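Local coordinates for peptidoglycan-recognition protein-LC isoform LCa (Drosophila melanogaster, PDB 2F2L) that activates the imd/Relish immune pathway of the fly in response to bacterial peptidoglycan, its extracellular amidase-like domain being the part described here, at residues 22-27 with 130-134; 63-67 with 84-88; 99-103 with 119-123; 106-111 with 153-159. One frame throughout, in Å; residues are numbered along the deposited sequence.

Contacts 2 and 3 lie in the interior, about 7 and 6 Å from the chain centre to their own centres, whereas contacts 1 and 4 sit about 15 Å out and mix buried with exposed residues. Contact 1 is a backbone pairing of parallel strands and contact 3 packs a strand against helix 113-128; they touch where Val-27 and Leu-123 meet beside Phe-100, and both reach the same sheet. Contact 2 joins two loops through one backbone hydrogen bond and borders contact 3 through Asn-66 and Ser-99. Contact 4 sets a loop on the start of helix 154-158 and meets contact 3 where Leu-156 touches Tyr-102.

Contact 1: 22-27 with 130-134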
loop_
_atom_site.group_PDB
_atom_site.type_symbol
_atom_site.label_atom_id
_atom_site.label_comp_id
_atom_site.label_asym_id
_atom_site.label_seq_id
_atom_site.Cartn_x
_atom_site.Cartn_y
_atom_site.Cartn_z
ATOM N N LEU A 22 22.888 -15.505 2.112
ATOM C CA LEU A 22 22.388 -15.989 3.400
ATOM C C LEU A 22 23.280 -17.112 3.943
ATOM O O LEU A 22 23.943 -17.782 3.182
ATOM C CB LEU A 22 20.950 -16.498 3.250
ATOM C CG LEU A 22 19.921 -15.496 2.715
ATOM C CD1 LEU A 22 18.631 -16.210 2.366
ATOM C CD2 LEU A 22 19.649 -14.368 3.710
ATOM N N PRO A 23 23.274 -17.331 5.269
ATOM C CA PRO A 23 22.557 -16.572 6.285
ATOM C C PRO A 23 23.289 -15.289 6.616
ATOM O O PRO A 23 24.501 -15.210 6.386
ATOM C CB PRO A 23 22.570 -17.518 7.496
ATOM C CG PRO A 23 23.823 -18.273 7.353
ATOM C CD PRO A 23 24.035 -18.445 5.861
ATOM N N VAL A 24 22.572 -14.297 7.142
ATOM C CA VAL A 24 23.213 -13.070 7.640
ATOM C C VAL A 24 23.684 -13.247 9.080
ATOM O O VAL A 24 23.075 -13.991 9.866
ATOM C CB VAL A 24 22.295 -11.796 7.531
ATOM C CG1 VAL A 24 21.845 -11.572 6.080
ATOM C CG2 VAL A 24 21.110 -11.840 8.482
ATOM N N GLY A 25 24.763 -12.554 9.426
ATOM C CA GLY A 25 25.291 -12.571 10.792
ATOM C C GLY A 25 24.852 -11.363 11.600
ATOM O O GLY A 25 25.191 -11.231 12.780
ATOM N N LEU A 26 24.073 -10.491 10.969
ATOM C CA LEU A 26 23.712 -9.209 11.570
ATOM C C LEU A 26 22.242 -8.847 11.329
ATOM O O LEU A 26 21.757 -8.888 10.194
ATOM C CB LEU A 26 24.608 -8.122 10.994
ATOM C CG LEU A 26 24.425 -6.701 11.527
ATOM C CD1 LEU A 26 24.769 -6.635 12.994
ATOM C CD2 LEU A 26 25.297 -5.745 10.730
ATOM N N VAL A 27 21.549 -8.484 12.399
ATOM C CA VAL A 27 20.173 -7.996 12.327
ATOM C C VAL A 27 20.149 -6.612 12.962
ATOM O O VAL A 27 20.690 -6.424 14.063
ATOM C CB VAL A 27 19.187 -8.952 13.051
ATOM C CG1 VAL A 27 17.746 -8.437 12.960
ATOM C CG2 VAL A 27 19.290 -10.332 12.460
ATOM N N GLY A 130 17.309 -20.789 8.136
ATOM C CA GLY A 130 18.622 -20.595 7.489
ATOM C C GLY A 130 18.899 -19.165 6.995
ATOM O O GLY A 130 19.832 -18.938 6.219
ATOM N N LYS A 131 18.118 -18.201 7.467
ATOM C CA LYS A 131 18.255 -16.794 7.055
ATOM C C LYS A 131 19.196 -16.018 7.974
ATOM O O LYS A 131 19.858 -15.055 7.551
ATOM C CB LYS A 131 16.883 -16.094 7.055
ATOM C CG LYS A 131 15.760 -16.878 6.374
ATOM C CD LYS A 131 16.078 -17.245 4.920
ATOM C CE LYS A 131 14.843 -17.832 4.195
ATOM N NZ LYS A 131 15.177 -18.285 2.820
ATOM N N ILE A 132 19.217 -16.417 9.248
ATOM C CA ILE A 132 20.039 -15.746 10.269
ATOM C C ILE A 132 21.018 -16.767 10.837
ATOM O O ILE A 132 20.608 -17.874 11.174
ATOM C CB ILE A 132 19.148 -15.157 11.385
ATOM C CG1 ILE A 132 18.184 -14.130 10.791
ATOM C CG2 ILE A 132 19.998 -14.513 12.469
ATOM C CD1 ILE A 132 17.186 -13.569 11.785
ATOM N N ALA A 133 22.304 -16.419 10.929
ATOM C CA ALA A 133 23.306 -17.350 11.472
ATOM C C ALA A 133 23.018 -17.575 12.969
ATOM O O ALA A 133 22.648 -16.618 13.655
ATOM C CB ALA A 133 24.711 -16.802 11.278
ATOM N N PRO A 134 23.146 -18.830 13.468
ATOM C CA PRO A 134 22.929 -19.059 14.906
ATOM C C PRO A 134 23.692 -18.085 15.816
ATOM O O PRO A 134 23.201 -17.737 16.876
ATOM C CB PRO A 134 23.411 -20.505 15.129
ATOM C CG PRO A 134 23.338 -21.163 13.804
ATOM C CD PRO A 134 23.444 -20.082 12.745
#
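With CG1 of Val-27 anti to the backbone N (chi1 -180°), its CG2 falls beside that N, anti to the carbonyl carbon, and meets Ile-132. The isoleucine reaches out along CG1, extended at chi2 (175°), and its CD1 ends 3.9 Å from CG2 of Val-27, the two side chains crossing at about a right angle. Lys-131 instead bends at chi2 (-57°), which lays its CD 3.8 Å from CD1 of Leu-22 while NZ goes on to a hydrogen bond with Asn-82.

Between these side chains the backbones pair. Val-24 N donates to Lys-131 O at 2.8 Å, and Ala-133 N returns a bond of 2.8 Å to Val-24 O that is nearly straight at hydrogen. CA of Ile-132 adds a CA-H...O contact of 3.5 Å to the same oxygen of Val-24. Pro-23, which follows a cis peptide bond, sets its CB 3.3 Å from Gly-130 O, over the facing segment. Gly-130 itself closes helix 113-128 with positive phi in a Schellman motif.

Val-24 grips the residues on both sides of Ile-132, whose CA lies 4.9 Å from that of Val-24. This is the pattern of a parallel beta bridge, here linking Val-24 of strand 24-31 to the short strand 132-133 just after the helix of an amidase-like alpha/beta domain.

Contact 2: 63-67 with 84-88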
loop_
_atom_site.group_PDB
_atom_site.type_symbol
_atom_site.label_atom_id
_atom_site.label_comp_id
_atom_site.label_asym_id
_atom_site.label_seq_id
_atom_site.Cartn_x
_atom_site.Cartn_y
_atom_site.Cartn_z
ATOM N N ILE A 63 9.692 -0.308 0.028
ATOM C CA ILE A 63 9.846 -0.087 1.463
ATOM C C ILE A 63 11.236 -0.560 1.890
ATOM O O ILE A 63 11.736 -1.578 1.399
ATOM C CB ILE A 63 8.710 -0.769 2.273
ATOM C CG1 ILE A 63 8.631 -0.178 3.680
ATOM C CG2 ILE A 63 8.834 -2.322 2.232
ATOM C CD1 ILE A 63 7.267 -0.293 4.308
ATOM N N ALA A 64 11.883 0.202 2.769
ATOM C CA ALA A 64 13.320 0.073 2.970
ATOM C C ALA A 64 13.718 -1.178 3.761
ATOM O O ALA A 64 14.895 -1.568 3.745
ATOM C CB ALA A 64 13.889 1.354 3.646
ATOM N N TYR A 65 12.744 -1.826 4.407
ATOM C CA TYR A 65 13.023 -2.801 5.459
ATOM C C TYR A 65 12.628 -4.231 5.109
ATOM O O TYR A 65 11.721 -4.473 4.333
ATOM C CB TYR A 65 12.313 -2.401 6.757
ATOM C CG TYR A 65 12.398 -0.934 7.077
ATOM C CD1 TYR A 65 13.572 -0.364 7.540
ATOM C CD2 TYR A 65 11.298 -0.119 6.901
ATOM C CE1 TYR A 65 13.644 1.006 7.806
ATOM C CE2 TYR A 65 11.351 1.214 7.160
ATOM C CZ TYR A 65 12.514 1.783 7.604
ATOM O OH TYR A 65 12.488 3.129 7.865
ATOM N N ASN A 66 13.318 -5.188 5.723
ATOM C CA ASN A 66 12.960 -6.588 5.540
ATOM C C ASN A 66 11.633 -6.947 6.213
ATOM O O ASN A 66 10.788 -7.596 5.605
ATOM C CB ASN A 66 14.097 -7.486 5.999
ATOM C CG ASN A 66 15.343 -7.282 5.166
ATOM O OD1 ASN A 66 16.246 -6.567 5.586
ATOM N ND2 ASN A 66 15.386 -7.885 3.965
ATOM N N PHE A 67 11.462 -6.497 7.447
ATOM C CA PHE A 67 10.227 -6.726 8.217
ATOM C C PHE A 67 9.966 -5.497 9.025
ATOM O O PHE A 67 10.904 -4.791 9.359
ATOM C CB PHE A 67 10.375 -7.938 9.151
ATOM C CG PHE A 67 10.551 -9.227 8.418
ATOM C CD1 PHE A 67 9.456 -9.898 7.913
ATOM C CD2 PHE A 67 11.815 -9.737 8.179
ATOM C CE1 PHE A 67 9.617 -11.082 7.206
ATOM C CE2 PHE A 67 11.983 -10.913 7.470
ATOM C CZ PHE A 67 10.888 -11.582 6.988
ATOM N N MET A 84 17.770 -7.876 -0.300
ATOM C CA MET A 84 18.556 -6.840 0.345
ATOM C C MET A 84 17.684 -5.599 0.664
ATOM O O MET A 84 16.917 -5.113 -0.184
ATOM C CB MET A 84 19.702 -6.470 -0.584
ATOM C CG MET A 84 20.827 -5.707 0.039
ATOM S SD MET A 84 22.163 -5.468 -1.161
ATOM C CE MET A 84 21.519 -4.100 -2.074
ATOM N N GLY A 85 17.768 -5.137 1.907
ATOM C CA GLY A 85 17.107 -3.929 2.328
ATOM C C GLY A 85 17.903 -2.702 1.952
ATOM O O GLY A 85 18.963 -2.797 1.326
ATOM N N ALA A 86 17.368 -1.541 2.322
ATOM C CA ALA A 86 17.993 -0.258 2.023
ATOM C C ALA A 86 17.985 0.638 3.271
ATOM O O ALA A 86 17.957 1.865 3.196
ATOM C CB ALA A 86 17.267 0.402 0.875
ATOM N N HIS A 87 18.065 -0.012 4.420
ATOM C CA HIS A 87 17.876 0.634 5.706
ATOM C C HIS A 87 19.055 1.517 6.134
ATOM O O HIS A 87 18.835 2.591 6.663
ATOM C CB HIS A 87 17.524 -0.413 6.778
ATOM C CG HIS A 87 18.398 -1.626 6.754
ATOM N ND1 HIS A 87 18.238 -2.643 5.834
ATOM C CD2 HIS A 87 19.455 -1.975 7.525
ATOM C CE1 HIS A 87 19.154 -3.571 6.051
ATOM N NE2 HIS A 87 19.906 -3.190 7.071
ATOM N N MET A 88 20.294 1.094 5.905
ATOM C CA MET A 88 21.462 1.912 6.294
ATOM C C MET A 88 21.962 2.894 5.217
ATOM O O MET A 88 22.820 3.752 5.503
ATOM C CB MET A 88 22.627 1.008 6.710
ATOM C CG MET A 88 22.290 0.017 7.806
ATOM S SD MET A 88 21.614 0.779 9.294
ATOM C CE MET A 88 23.146 1.429 9.955
#
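Ala-64 and Ala-86 are joined by the one hydrogen bond that crosses between the loops 63-67 and 84-88. Ala-86 N donates to Ala-64 O over 2.9 Å, straight at the hydrogen (180°) and in the carbonyl plane. The same oxygen has CA of Gly-85 at 3.5 Å and lies at the edge of the His-87 ring, near its plane, so a single carbonyl faces three consecutive residues.

Apolar contact is sparse. CB of Ala-64 is 4.5 Å from CB of Ala-86, and CD1 of Tyr-65 approaches CB of His-87 to 4.0 Å, the two side chains crossing at a slant. One face of the Tyr-65 ring is taken from within its own segment, CB of Ala-64 standing 4.1 Å above the plane over the ring centre.

Both loops belong to the amidase-like fold of peptidoglycan-recognition proteins: 63-67 leads from helix 40-57 into strand 67-69, and the loop 84-88 lies between strand 75-77 and helix 91-94.

The polar side chains find their partners beyond the two segments. Asn-66 is held at both ends of its amide, ND2 donating to the carbonyls of Lys-83 and Gly-80 while OD1 accepts from Ser-99 N. Its OD1 stays 4.2 Å from CE1 of His-87. NE2 of His-87 is hydrogen-bonded to Ser-97 OG.

Contact 3: 99-103 with 119-123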
loop_
_atom_site.group_PDB
_atom_site.type_symbol
_atom_site.label_atom_id
_atom_site.label_comp_id
_atom_site.label_asym_id
_atom_site.label_seq_id
_atom_site.Cartn_x
_atom_site.Cartn_y
_atom_site.Cartn_z
ATOM N N SER A 99 16.941 -6.067 8.346
ATOM C CA SER A 99 16.423 -4.961 9.138
ATOM C C SER A 99 15.022 -5.248 9.683
ATOM O O SER A 99 14.155 -5.762 8.963
ATOM C CB SER A 99 16.398 -3.668 8.331
ATOM O OG SER A 99 15.654 -3.787 7.129
ATOM N N PHE A 100 14.838 -4.951 10.971
ATOM C CA PHE A 100 13.535 -4.976 11.630
ATOM C C PHE A 100 13.235 -3.531 11.979
ATOM O O PHE A 100 13.927 -2.941 12.801
ATOM C CB PHE A 100 13.522 -5.774 12.949
ATOM C CG PHE A 100 13.781 -7.255 12.816
ATOM C CD1 PHE A 100 13.915 -7.886 11.592
ATOM C CD2 PHE A 100 13.883 -8.028 13.967
ATOM C CE1 PHE A 100 14.140 -9.257 11.518
ATOM C CE2 PHE A 100 14.120 -9.385 13.893
ATOM C CZ PHE A 100 14.249 -10.001 12.677
ATOM N N ALA A 101 12.206 -2.965 11.357
ATOM C CA ALA A 101 11.786 -1.601 11.666
ATOM C C ALA A 101 10.616 -1.654 12.652
ATOM O O ALA A 101 9.680 -2.438 12.481
ATOM C CB ALA A 101 11.376 -0.879 10.421
ATOM N N TYR A 102 10.674 -0.807 13.673
ATOM C CA TYR A 102 9.648 -0.767 14.705
ATOM C C TYR A 102 8.736 0.405 14.376
ATOM O O TYR A 102 9.192 1.528 14.231
ATOM C CB TYR A 102 10.315 -0.708 16.106
ATOM C CG TYR A 102 10.948 -2.054 16.394
ATOM C CD1 TYR A 102 10.262 -3.019 17.112
ATOM C CD2 TYR A 102 12.168 -2.411 15.816
ATOM C CE1 TYR A 102 10.805 -4.280 17.332
ATOM C CE2 TYR A 102 12.716 -3.673 16.010
ATOM C CZ TYR A 102 12.032 -4.605 16.771
ATOM O OH TYR A 102 12.566 -5.868 16.953
ATOM N N ILE A 103 7.448 0.122 14.200
ATOM C CA ILE A 103 6.506 1.156 13.770
ATOM C C ILE A 103 6.209 2.108 14.923
ATOM O O ILE A 103 5.584 1.731 15.907
ATOM C CB ILE A 103 5.207 0.580 13.220
ATOM C CG1 ILE A 103 5.516 -0.356 12.050
ATOM C CG2 ILE A 103 4.257 1.715 12.790
ATOM C CD1 ILE A 103 4.361 -1.204 11.623
ATOM N N THR A 119 9.515 -10.044 18.339
ATOM C CA THR A 119 10.903 -9.960 17.908
ATOM C C THR A 119 11.680 -11.219 18.238
ATOM O O THR A 119 12.482 -11.666 17.428
ATOM C CB THR A 119 11.613 -8.765 18.557
ATOM O OG1 THR A 119 10.946 -7.549 18.191
ATOM C CG2 THR A 119 13.060 -8.695 18.139
ATOM N N ARG A 120 11.461 -11.781 19.432
ATOM C CA ARG A 120 12.085 -13.051 19.812
ATOM C C ARG A 120 11.664 -14.185 18.867
ATOM O O ARG A 120 12.507 -14.948 18.382
ATOM C CB ARG A 120 11.705 -13.434 21.245
ATOM C CG ARG A 120 12.200 -12.485 22.331
ATOM C CD ARG A 120 11.762 -12.988 23.701
ATOM N NE ARG A 120 12.487 -12.340 24.792
ATOM C CZ ARG A 120 11.988 -11.418 25.622
ATOM N NH1 ARG A 120 10.725 -10.983 25.515
ATOM N NH2 ARG A 120 12.766 -10.927 26.589
ATOM N N LEU A 121 10.359 -14.303 18.624
ATOM C CA LEU A 121 9.842 -15.331 17.713
ATOM C C LEU A 121 10.365 -15.102 16.289
ATOM O O LEU A 121 10.700 -16.062 15.600
ATOM C CB LEU A 121 8.304 -15.383 17.693
ATOM C CG LEU A 121 7.472 -15.984 18.852
ATOM C CD1 LEU A 121 8.193 -17.109 19.622
ATOM C CD2 LEU A 121 7.018 -14.923 19.817
ATOM N N LEU A 122 10.447 -13.837 15.869
ATOM C CA LEU A 122 10.902 -13.498 14.509
ATOM C C LEU A 122 12.372 -13.878 14.297
ATOM O O LEU A 122 12.711 -14.482 13.280
ATOM C CB LEU A 122 10.680 -12.004 14.178
ATOM C CG LEU A 122 10.982 -11.609 12.725
ATOM C CD1 LEU A 122 10.109 -12.403 11.741
ATOM C CD2 LEU A 122 10.793 -10.114 12.509
ATOM N N LEU A 123 13.224 -13.536 15.259
ATOM C CA LEU A 123 14.633 -13.949 15.244
ATOM C C LEU A 123 14.813 -15.481 15.248
ATOM O O LEU A 123 15.643 -16.024 14.496
ATOM C CB LEU A 123 15.373 -13.346 16.435
ATOM C CG LEU A 123 15.555 -11.824 16.472
ATOM C CD1 LEU A 123 15.972 -11.400 17.861
ATOM C CD2 LEU A 123 16.567 -11.349 15.447
#
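Phe-100 and Leu-122 approach from opposite directions, the ring reaching out from the strand and the leucine from helix 113-128. CD2 of Leu-122 stands over one face, 3.5 Å from the ring centroid and 15° off the normal, which meets the geometry of a CH-pi contact. Two further groups meet the same ring: CG2 of Thr-119 lies at its edge, 4.3 Å from CD2 of Phe-100, and CD2 of Leu-123 comes in obliquely to 3.5 Å from CE2 of Phe-100.

Tyr-102 and Thr-119 cross at about a right angle. OG1 of Thr-119 sits in the plane of the tyrosine ring at its edge and accepts a hydrogen bond of 2.6 Å from Tyr-102 OH. The threonine's chi1 of -60° turns OG1 to the side of its backbone N, and OG1 also bonds to Gln-115 O one helical turn earlier; this buried hydroxyl therefore has two partners.

Strand 99-102 and helix 119-123 run nearly antiparallel, at 164°, with their axes 11.5 Å apart. Around them, Phe-67 and Ile-69 of strand 67-69 touch Leu-122, while Val-27 of strand 24-31 and Phe-138 of strand 136-140 touch Leu-123, so the helix packs across several strands of the mixed sheet.

Contact 4: 106-111 with 153-159; sequences FKTIQP and ADALYAS
The start of helix 154-158 is met here by the loop 106-111, which leads from strand 98-102 to helix 113-128. Ala-153 holds the N-cap position, and the backbone oxygen of Phe-106 accepts from amide N-H groups of the helix's first turn. Ala-155 N donates to Phe-106 O at 2.9 Å, in the carbonyl plane, though the angle at hydrogen is only 132°. Leu-156 N gives the same oxygen a weak bond of 3.4 Å, and Ala-155 N also makes a second bond, a weak one, to Lys-107 O. Two amides thus converge on one carbonyl, a setting in which the positive end of the helix dipole would probably stabilise the oxygen.

Side chains fill in around these bonds. CB of Phe-106 packs 3.6 Å from CB of Leu-156, the two side chains crossing at a slant. CB of Ala-155 points into the loop and lies 3.2 Å from Ile-109 O. Leu-156 has CG anti to its backbone N (chi1 171°), and its CD1 reaches CG of Pro-111 at 3.9 Å, roughly at right angles to the proline. At the far end, Ser-159 OG bonds back to Ala-155 O at 2.8 Å, in the carbonyl plane, and the same OG lies 3.6 Å from CD of Pro-111.

Pro-111 and Ser-159 both touch Leu-116 of helix 113-128, while Ile-109 borders the glycan carried by Asn-36. The arrangement is that of a helix N-terminus whose first-turn amides are met by carbonyls of a loop distant in sequence, at the periphery of the amidase-like domain.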
loop_
_atom_site.group_PDB
_atom_site.type_symbol
_atom_site.label_atom_id
_atom_site.label_comp_id
_atom_site.label_asym_id
_atom_site.label_seq_id
_atom_site.Cartn_x
_atom_site.Cartn_y
_atom_site.Cartn_z
ATOM N N PHE A 106 10.574 6.167 19.099
ATOM C CA PHE A 106 10.918 5.567 20.396
ATOM C C PHE A 106 12.111 6.209 21.084
ATOM O O PHE A 106 12.947 5.518 21.655
ATOM C CB PHE A 106 11.180 4.075 20.231
ATOM C CG PHE A 106 10.091 3.352 19.522
ATOM C CD1 PHE A 106 8.999 2.858 20.222
ATOM C CD2 PHE A 106 10.143 3.175 18.143
ATOM C CE1 PHE A 106 7.977 2.191 19.558
ATOM C CE2 PHE A 106 9.133 2.509 17.479
ATOM C CZ PHE A 106 8.046 2.014 18.179
ATOM N N LYS A 107 12.183 7.532 21.036
ATOM C CA LYS A 107 13.253 8.237 21.716
ATOM C C LYS A 107 13.014 8.165 23.221
ATOM O O LYS A 107 13.925 7.836 23.973
ATOM C CB LYS A 107 13.365 9.676 21.213
ATOM C CG LYS A 107 13.608 9.750 19.700
ATOM C CD LYS A 107 14.616 10.819 19.307
ATOM C CE LYS A 107 13.980 12.188 19.160
ATOM N NZ LYS A 107 13.190 12.313 17.909
ATOM N N THR A 108 11.781 8.434 23.645
ATOM C CA THR A 108 11.402 8.312 25.053
ATOM C C THR A 108 10.310 7.275 25.302
ATOM O O THR A 108 10.219 6.718 26.389
ATOM C CB THR A 108 10.946 9.671 25.637
ATOM O OG1 THR A 108 9.951 10.258 24.793
ATOM C CG2 THR A 108 12.125 10.622 25.755
ATOM N N ILE A 109 9.473 7.025 24.303
ATOM C CA ILE A 109 8.391 6.061 24.435
ATOM C C ILE A 109 8.927 4.654 24.178
ATOM O O ILE A 109 9.692 4.439 23.233
ATOM C CB ILE A 109 7.258 6.377 23.443
ATOM C CG1 ILE A 109 6.664 7.756 23.759
ATOM C CG2 ILE A 109 6.184 5.276 23.486
ATOM C CD1 ILE A 109 5.817 8.343 22.627
ATOM N N GLN A 110 8.532 3.707 25.025
ATOM C CA GLN A 110 8.963 2.317 24.876
ATOM C C GLN A 110 8.081 1.581 23.879
ATOM O O GLN A 110 6.905 1.929 23.717
ATOM C CB GLN A 110 8.914 1.595 26.221
ATOM C CG GLN A 110 9.901 2.141 27.229
ATOM C CD GLN A 110 9.823 1.437 28.563
ATOM O OE1 GLN A 110 9.275 1.971 29.528
ATOM N NE2 GLN A 110 10.370 0.229 28.626
ATOM N N PRO A 111 8.646 0.569 23.193
ATOM C CA PRO A 111 7.820 -0.343 22.414
ATOM C C PRO A 111 6.863 -1.107 23.310
ATOM O O PRO A 111 7.072 -1.166 24.525
ATOM C CB PRO A 111 8.844 -1.303 21.785
ATOM C CG PRO A 111 10.068 -1.158 22.601
ATOM C CD PRO A 111 10.079 0.244 23.070
ATOM N N ALA A 153 16.701 6.232 18.835
ATOM C CA ALA A 153 15.531 5.637 19.457
ATOM C C ALA A 153 15.947 4.967 20.758
ATOM O O ALA A 153 15.852 3.755 20.899
ATOM C CB ALA A 153 14.890 4.626 18.522
ATOM N N ASP A 154 16.407 5.781 21.704
ATOM C CA ASP A 154 16.962 5.303 22.978
ATOM C C ASP A 154 16.049 4.306 23.695
ATOM O O ASP A 154 16.520 3.295 24.206
ATOM C CB ASP A 154 17.257 6.490 23.908
ATOM C CG ASP A 154 18.517 7.255 23.521
ATOM O OD1 ASP A 154 19.148 6.909 22.502
ATOM O OD2 ASP A 154 18.894 8.207 24.256
ATOM N N ALA A 155 14.743 4.574 23.722
ATOM C CA ALA A 155 13.824 3.728 24.484
ATOM C C ALA A 155 13.597 2.370 23.819
ATOM O O ALA A 155 13.384 1.366 24.498
ATOM C CB ALA A 155 12.517 4.443 24.737
ATOM N N LEU A 156 13.652 2.330 22.494
ATOM C CA LEU A 156 13.571 1.064 21.765
ATOM C C LEU A 156 14.793 0.203 22.077
ATOM O O LEU A 156 14.655 -0.951 22.498
ATOM C CB LEU A 156 13.472 1.313 20.246
ATOM C CG LEU A 156 13.588 0.104 19.313
ATOM C CD1 LEU A 156 12.433 -0.859 19.527
ATOM C CD2 LEU A 156 13.655 0.547 17.862
ATOM N N TYR A 157 15.983 0.773 21.894
ATOM C CA TYR A 157 17.219 -0.009 21.999
ATOM C C TYR A 157 17.509 -0.478 23.427
ATOM O O TYR A 157 18.053 -1.559 23.618
ATOM C CB TYR A 157 18.407 0.780 21.455
ATOM C CG TYR A 157 18.191 1.282 20.041
ATOM C CD1 TYR A 157 17.713 0.433 19.044
ATOM C CD2 TYR A 157 18.476 2.604 19.696
ATOM C CE1 TYR A 157 17.531 0.878 17.749
ATOM C CE2 TYR A 157 18.276 3.064 18.397
ATOM C CZ TYR A 157 17.805 2.195 17.434
ATOM O OH TYR A 157 17.604 2.632 16.140
ATOM N N ALA A 158 17.120 0.334 24.411
ATOM C CA ALA A 158 17.248 -0.022 25.830
ATOM C C ALA A 158 16.449 -1.276 26.179
ATOM O O ALA A 158 16.827 -2.024 27.076
ATOM C CB ALA A 158 16.803 1.143 26.707
ATOM N N SER A 159 15.357 -1.507 25.446
ATOM C CA SER A 159 14.506 -2.686 25.643
ATOM C C SER A 159 15.178 -4.012 25.257
ATOM O O SER A 159 14.754 -5.076 25.719
ATOM C CB SER A 159 13.189 -2.518 24.868
ATOM O OG SER A 159 12.610 -1.240 25.133
#